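Local coordinates for protein 3-dehydroquinate dehydratase (Enterococcus faecalis, PDB 4PH6) that catalyses the cis-dehydration of 3-dehydroquinate to 3-dehydroshikimate through an imine intermediate, the third step of the chorismate pathway, at residues 21-26 and 46-51; 81-86 and 115-120. One frame throughout, in Å; residues are numbered along the deposited sequence.

Interaction 1: residues 21-26 and 46-51; sequences IVVPIV and DLVEWR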
# COMPACT_ATOMS: atom_id res chain seq x y z
N ILE A 21 13.11 -6.57 8.78
CA ILE A 21 12.17 -6.25 9.84
C ILE A 21 12.86 -5.98 11.17
O ILE A 21 13.72 -6.75 11.60
CB ILE A 21 11.13 -7.38 10.02
CG1 ILE A 21 10.45 -7.69 8.69
CG2 ILE A 21 10.12 -7.00 11.06
CD1 ILE A 21 9.28 -8.65 8.80
N VAL A 22 12.44 -4.88 11.78
CA VAL A 22 12.97 -4.37 13.04
C VAL A 22 11.90 -4.42 14.12
O VAL A 22 10.83 -3.82 13.96
CB VAL A 22 13.43 -2.90 12.92
CG1 VAL A 22 14.13 -2.44 14.20
CG2 VAL A 22 14.32 -2.70 11.69
N VAL A 23 12.18 -5.10 15.22
CA VAL A 23 11.28 -5.06 16.35
C VAL A 23 11.92 -4.20 17.44
O VAL A 23 13.10 -4.37 17.77
CB VAL A 23 10.94 -6.48 16.89
CG1 VAL A 23 12.19 -7.26 17.31
CG2 VAL A 23 9.96 -6.40 18.06
N PRO A 24 11.14 -3.24 17.99
CA PRO A 24 11.54 -2.41 19.13
C PRO A 24 11.28 -3.07 20.50
O PRO A 24 10.27 -3.73 20.72
CB PRO A 24 10.68 -1.16 18.97
CG PRO A 24 9.41 -1.70 18.37
CD PRO A 24 9.81 -2.86 17.48
N ILE A 25 12.22 -2.86 21.41
CA ILE A 25 12.00 -3.14 22.81
C ILE A 25 11.76 -1.80 23.48
O ILE A 25 12.61 -0.91 23.42
CB ILE A 25 13.19 -3.87 23.43
CG1 ILE A 25 13.40 -5.22 22.72
CG2 ILE A 25 12.99 -4.04 24.93
CD1 ILE A 25 14.53 -6.06 23.29
N VAL A 26 10.59 -1.62 24.10
CA VAL A 26 10.28 -0.37 24.78
C VAL A 26 9.97 -0.56 26.26
O VAL A 26 9.45 0.35 26.90
CB VAL A 26 9.07 0.37 24.13
CG1 VAL A 26 9.35 0.73 22.68
CG2 VAL A 26 7.79 -0.46 24.26
N ASP A 46 14.36 -9.46 11.70
CA ASP A 46 15.75 -9.53 11.28
C ASP A 46 16.66 -8.81 12.25
O ASP A 46 17.81 -9.22 12.45
CB ASP A 46 15.88 -8.96 9.88
CG ASP A 46 15.05 -9.73 8.88
OD1 ASP A 46 15.22 -10.96 8.81
OD2 ASP A 46 14.19 -9.12 8.21
N LEU A 47 16.17 -7.73 12.84
CA LEU A 47 16.94 -7.07 13.87
C LEU A 47 16.07 -6.48 14.96
O LEU A 47 14.85 -6.54 14.90
CB LEU A 47 17.87 -6.00 13.27
CG LEU A 47 17.44 -4.81 12.41
CD1 LEU A 47 18.63 -3.85 12.27
CD2 LEU A 47 16.96 -5.26 11.04
N VAL A 48 16.74 -5.94 15.98
CA VAL A 48 16.11 -5.50 17.21
C VAL A 48 16.54 -4.08 17.54
O VAL A 48 17.74 -3.78 17.54
CB VAL A 48 16.48 -6.42 18.39
CG1 VAL A 48 16.01 -5.83 19.71
CG2 VAL A 48 15.94 -7.82 18.16
N GLU A 49 15.58 -3.20 17.83
CA GLU A 49 15.91 -1.87 18.29
C GLU A 49 15.58 -1.72 19.77
O GLU A 49 14.42 -1.82 20.17
CB GLU A 49 15.16 -0.80 17.48
CG GLU A 49 15.42 0.62 17.99
CD GLU A 49 14.46 1.65 17.39
OE1 GLU A 49 14.95 2.67 16.84
OE2 GLU A 49 13.22 1.45 17.47
N TRP A 50 16.59 -1.49 20.59
CA TRP A 50 16.30 -1.22 21.99
C TRP A 50 16.12 0.29 22.16
O TRP A 50 17.03 1.07 21.90
CB TRP A 50 17.42 -1.76 22.90
CG TRP A 50 17.23 -1.39 24.33
CD1 TRP A 50 16.05 -1.09 24.95
CD2 TRP A 50 18.25 -1.24 25.32
NE1 TRP A 50 16.28 -0.78 26.27
CE2 TRP A 50 17.62 -0.86 26.52
CE3 TRP A 50 19.64 -1.39 25.30
CZ2 TRP A 50 18.34 -0.63 27.69
CZ3 TRP A 50 20.35 -1.16 26.46
CH2 TRP A 50 19.69 -0.79 27.64
N ARG A 51 14.92 0.70 22.56
CA ARG A 51 14.67 2.12 22.77
C ARG A 51 15.12 2.57 24.17
O ARG A 51 14.48 2.27 25.16
CB ARG A 51 13.19 2.45 22.56
CG ARG A 51 12.74 2.45 21.09
CD ARG A 51 13.14 3.72 20.37
NE ARG A 51 12.59 4.90 21.04
CZ ARG A 51 11.38 5.40 20.81
NH1 ARG A 51 10.58 4.82 19.91
NH2 ARG A 51 10.98 6.48 21.47
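Ile21 is held by Asp46 and Leu47 through both its backbone N and its O where strands 20-25 and 47-51 pair in parallel, the two strands of the first beta-alpha-beta unit of the (beta/alpha)8 barrel, joined through helix 30-40. Its N donates to Asp46 OD2 at 2.8 Å on the anti side of the carboxylate, while its O takes Leu47 N nearly head-on and Asp46 N from a tilt. OD2 also meets Arg246 of helix 242-251 in a salt bridge, which ties the start of the pair to the C-terminal helix. Further along, Val23 N donates to Leu47 O and Val23 O accepts from Glu49 N (2.7 Å); Ile25 N and O do the same with Glu49 O and Arg51 N.

Val22, Leu47 and Glu49 share the face turned into the barrel. Val22 straddles its neighbours: CG1, anti to the backbone N (chi1 -173°), rests 3.8 Å from Glu49 CB, and CG2 meets Leu47 CD2 at 3.7 Å. The Glu49 chain runs on to Thr83, its hydrogen-bond partner. Val23, Val48, Ile25 and Trp50 point outward; the last three touch helix 30-40, and Val23 touches Val242 of helix 242-251. Ile25 CD1 lies 3.9 Å from Val48 CG1. Ile25 O lies at the edge of the indole, in its plane, 3.8 Å from Trp50 CD1.

Interaction 2: residues 81-86 and 115-120; sequences LLTFRT and LLDIEL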
# COMPACT_ATOMS: atom_id res chain seq x y z
N LEU A 81 20.33 -2.53 17.16
CA LEU A 81 20.24 -1.08 17.01
C LEU A 81 19.89 -0.44 18.35
O LEU A 81 18.93 -0.85 19.02
CB LEU A 81 19.19 -0.72 15.95
CG LEU A 81 18.74 0.73 15.78
CD1 LEU A 81 19.89 1.65 15.33
CD2 LEU A 81 17.54 0.83 14.79
N LEU A 82 20.67 0.57 18.74
CA LEU A 82 20.39 1.33 19.96
C LEU A 82 19.92 2.73 19.58
O LEU A 82 20.51 3.39 18.72
CB LEU A 82 21.63 1.40 20.85
CG LEU A 82 22.09 0.07 21.48
CD1 LEU A 82 23.20 0.29 22.51
CD2 LEU A 82 20.94 -0.66 22.13
N THR A 83 18.86 3.18 20.23
CA THR A 83 18.23 4.45 19.90
C THR A 83 17.82 5.20 21.15
O THR A 83 17.05 4.66 21.95
CB THR A 83 16.95 4.24 19.04
OG1 THR A 83 17.29 3.68 17.77
CG2 THR A 83 16.19 5.54 18.86
N PHE A 84 18.30 6.41 21.34
CA PHE A 84 17.67 7.31 22.30
C PHE A 84 16.82 8.32 21.55
O PHE A 84 17.34 9.32 21.06
CB PHE A 84 18.71 8.02 23.19
CG PHE A 84 18.09 8.73 24.37
CD1 PHE A 84 18.02 8.10 25.61
CD2 PHE A 84 17.57 10.01 24.25
CE1 PHE A 84 17.43 8.73 26.70
CE2 PHE A 84 16.98 10.65 25.34
CZ PHE A 84 16.91 10.01 26.56
N ARG A 85 15.52 8.08 21.42
CA ARG A 85 14.70 9.06 20.71
C ARG A 85 14.53 10.30 21.59
O ARG A 85 14.10 10.19 22.74
CB ARG A 85 13.34 8.48 20.33
CG ARG A 85 12.49 9.40 19.46
CD ARG A 85 13.15 9.68 18.12
NE ARG A 85 13.45 8.45 17.42
CZ ARG A 85 14.62 8.19 16.84
NH1 ARG A 85 15.59 9.09 16.86
NH2 ARG A 85 14.80 7.04 16.21
N THR A 86 14.88 11.46 21.06
CA THR A 86 14.76 12.68 21.86
C THR A 86 13.30 13.12 21.90
O THR A 86 12.54 12.85 20.97
CB THR A 86 15.62 13.83 21.33
OG1 THR A 86 15.08 14.29 20.09
CG2 THR A 86 17.06 13.36 21.12
N LEU A 115 24.34 -0.98 15.34
CA LEU A 115 23.92 0.25 14.68
C LEU A 115 23.59 1.30 15.71
O LEU A 115 23.07 1.00 16.78
CB LEU A 115 22.71 0.01 13.77
CG LEU A 115 22.84 -1.09 12.72
CD1 LEU A 115 22.21 -2.37 13.23
CD2 LEU A 115 22.19 -0.63 11.43
N LEU A 116 23.91 2.54 15.40
CA LEU A 116 23.63 3.64 16.31
C LEU A 116 22.72 4.65 15.62
O LEU A 116 23.02 5.12 14.51
CB LEU A 116 24.93 4.31 16.79
CG LEU A 116 24.86 5.48 17.78
CD1 LEU A 116 23.99 5.15 18.99
CD2 LEU A 116 26.27 5.93 18.22
N ASP A 117 21.62 4.96 16.29
CA ASP A 117 20.67 5.97 15.84
C ASP A 117 21.09 7.37 16.32
O ASP A 117 21.26 7.61 17.52
CB ASP A 117 19.26 5.62 16.36
CG ASP A 117 18.21 6.66 15.96
OD1 ASP A 117 18.27 7.78 16.48
OD2 ASP A 117 17.30 6.33 15.16
N ILE A 118 21.25 8.29 15.38
CA ILE A 118 21.59 9.68 15.69
C ILE A 118 20.67 10.63 14.92
O ILE A 118 20.57 10.56 13.70
CB ILE A 118 23.05 10.00 15.36
CG1 ILE A 118 23.99 9.07 16.14
CG2 ILE A 118 23.37 11.48 15.65
CD1 ILE A 118 25.45 9.25 15.79
N GLU A 119 19.99 11.50 15.63
CA GLU A 119 19.08 12.43 14.98
C GLU A 119 19.83 13.49 14.18
O GLU A 119 20.75 14.13 14.68
CB GLU A 119 18.16 13.06 16.02
CG GLU A 119 17.28 12.02 16.67
CD GLU A 119 16.40 12.55 17.77
OE1 GLU A 119 16.46 13.76 18.09
OE2 GLU A 119 15.63 11.74 18.33
N LEU A 120 19.44 13.61 12.91
CA LEU A 120 20.00 14.60 12.00
C LEU A 120 20.15 15.97 12.65
O LEU A 120 21.17 16.63 12.45
CB LEU A 120 19.11 14.72 10.74
CG LEU A 120 19.35 15.88 9.76
CD1 LEU A 120 20.71 15.76 9.06
CD2 LEU A 120 18.22 16.00 8.74
O HOH W 1 18.78 9.56 18.31
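Glu119 OE2 is gripped by two donors from 81-86: Arg85 NH1 at 3.0 Å, in a salt bridge on its anti lone pair and in the guanidinium plane, and Thr86 N at 2.8 Å, on the syn side but 28° out of the carboxylate plane. The other oxygen, Glu119 OE1, meets Thr86 OG1 tip to tip at 2.5 Å, a very short bond in which the hydroxyl donates. Asp117 takes the end of the same guanidinium in a two-nitrogen salt bridge: Arg85 NH2 gives a nearly straight 2.8 Å bond to Asp117 OD2 from well above the carboxylate plane, and NH1 reaches Asp117 OD1. Arg85 comes round to both acids because its chain bends at chi2 and chi3 (62° and 56°), and Thr83 CG2 sits over the rim of one face of its guanidinium. A water lies within hydrogen-bonding distance of Asp117 OD1 and Phe84 O.

This salt-bridge network crowns the C-terminal end of a parallel pair in the (beta/alpha)8 barrel, strands 80-83 and 115-119, connected through helix 97-110. Backbone bonds from Leu82 N to Leu115 O and from Asp117 N to Leu82 O join the strands; toward their N-terminal ends, Leu81 CD1 packs 3.6 Å from Leu115 CB, the two side chains crossing at about a right angle.

Arg85 is a predicted 3-dehydroquinate-binding residue. Its acidic partners fix its guanidinium beside His146, the predicted proton donor/acceptor. Both carboxylates, if ionised, would more than balance its positive charge, but Glu89 lies close to Glu119 OE1, leaving the ionisation of Glu119 uncertain.

In the fold
Interactions 1 and 2, with centres about 12 Å apart, lie on four successive strands of one barrel wall, and strands 47-51 and 80-83 join them. Trp50 N lies 2.9 Å from Leu81 O, a probable backbone hydrogen bond. Inside the barrel, the bond between Glu49 and Thr83 runs between OE1 and OG1 at 2.7 Å; on the outer side Trp50 CE3 packs 3.5 Å from Leu82 CD2. Both contacts feed the predicted substrate site: Glu49, Trp50 and Arg51 come from 46-51 and Arg85 from 81-86. Arg51 NH2, salt-bridged to Asp53, packs 3.3 Å from Arg85 CB. The Glu49 side chain approaches that of Lys173, the predicted Schiff-base residue, to about 4 Å between nearest atoms.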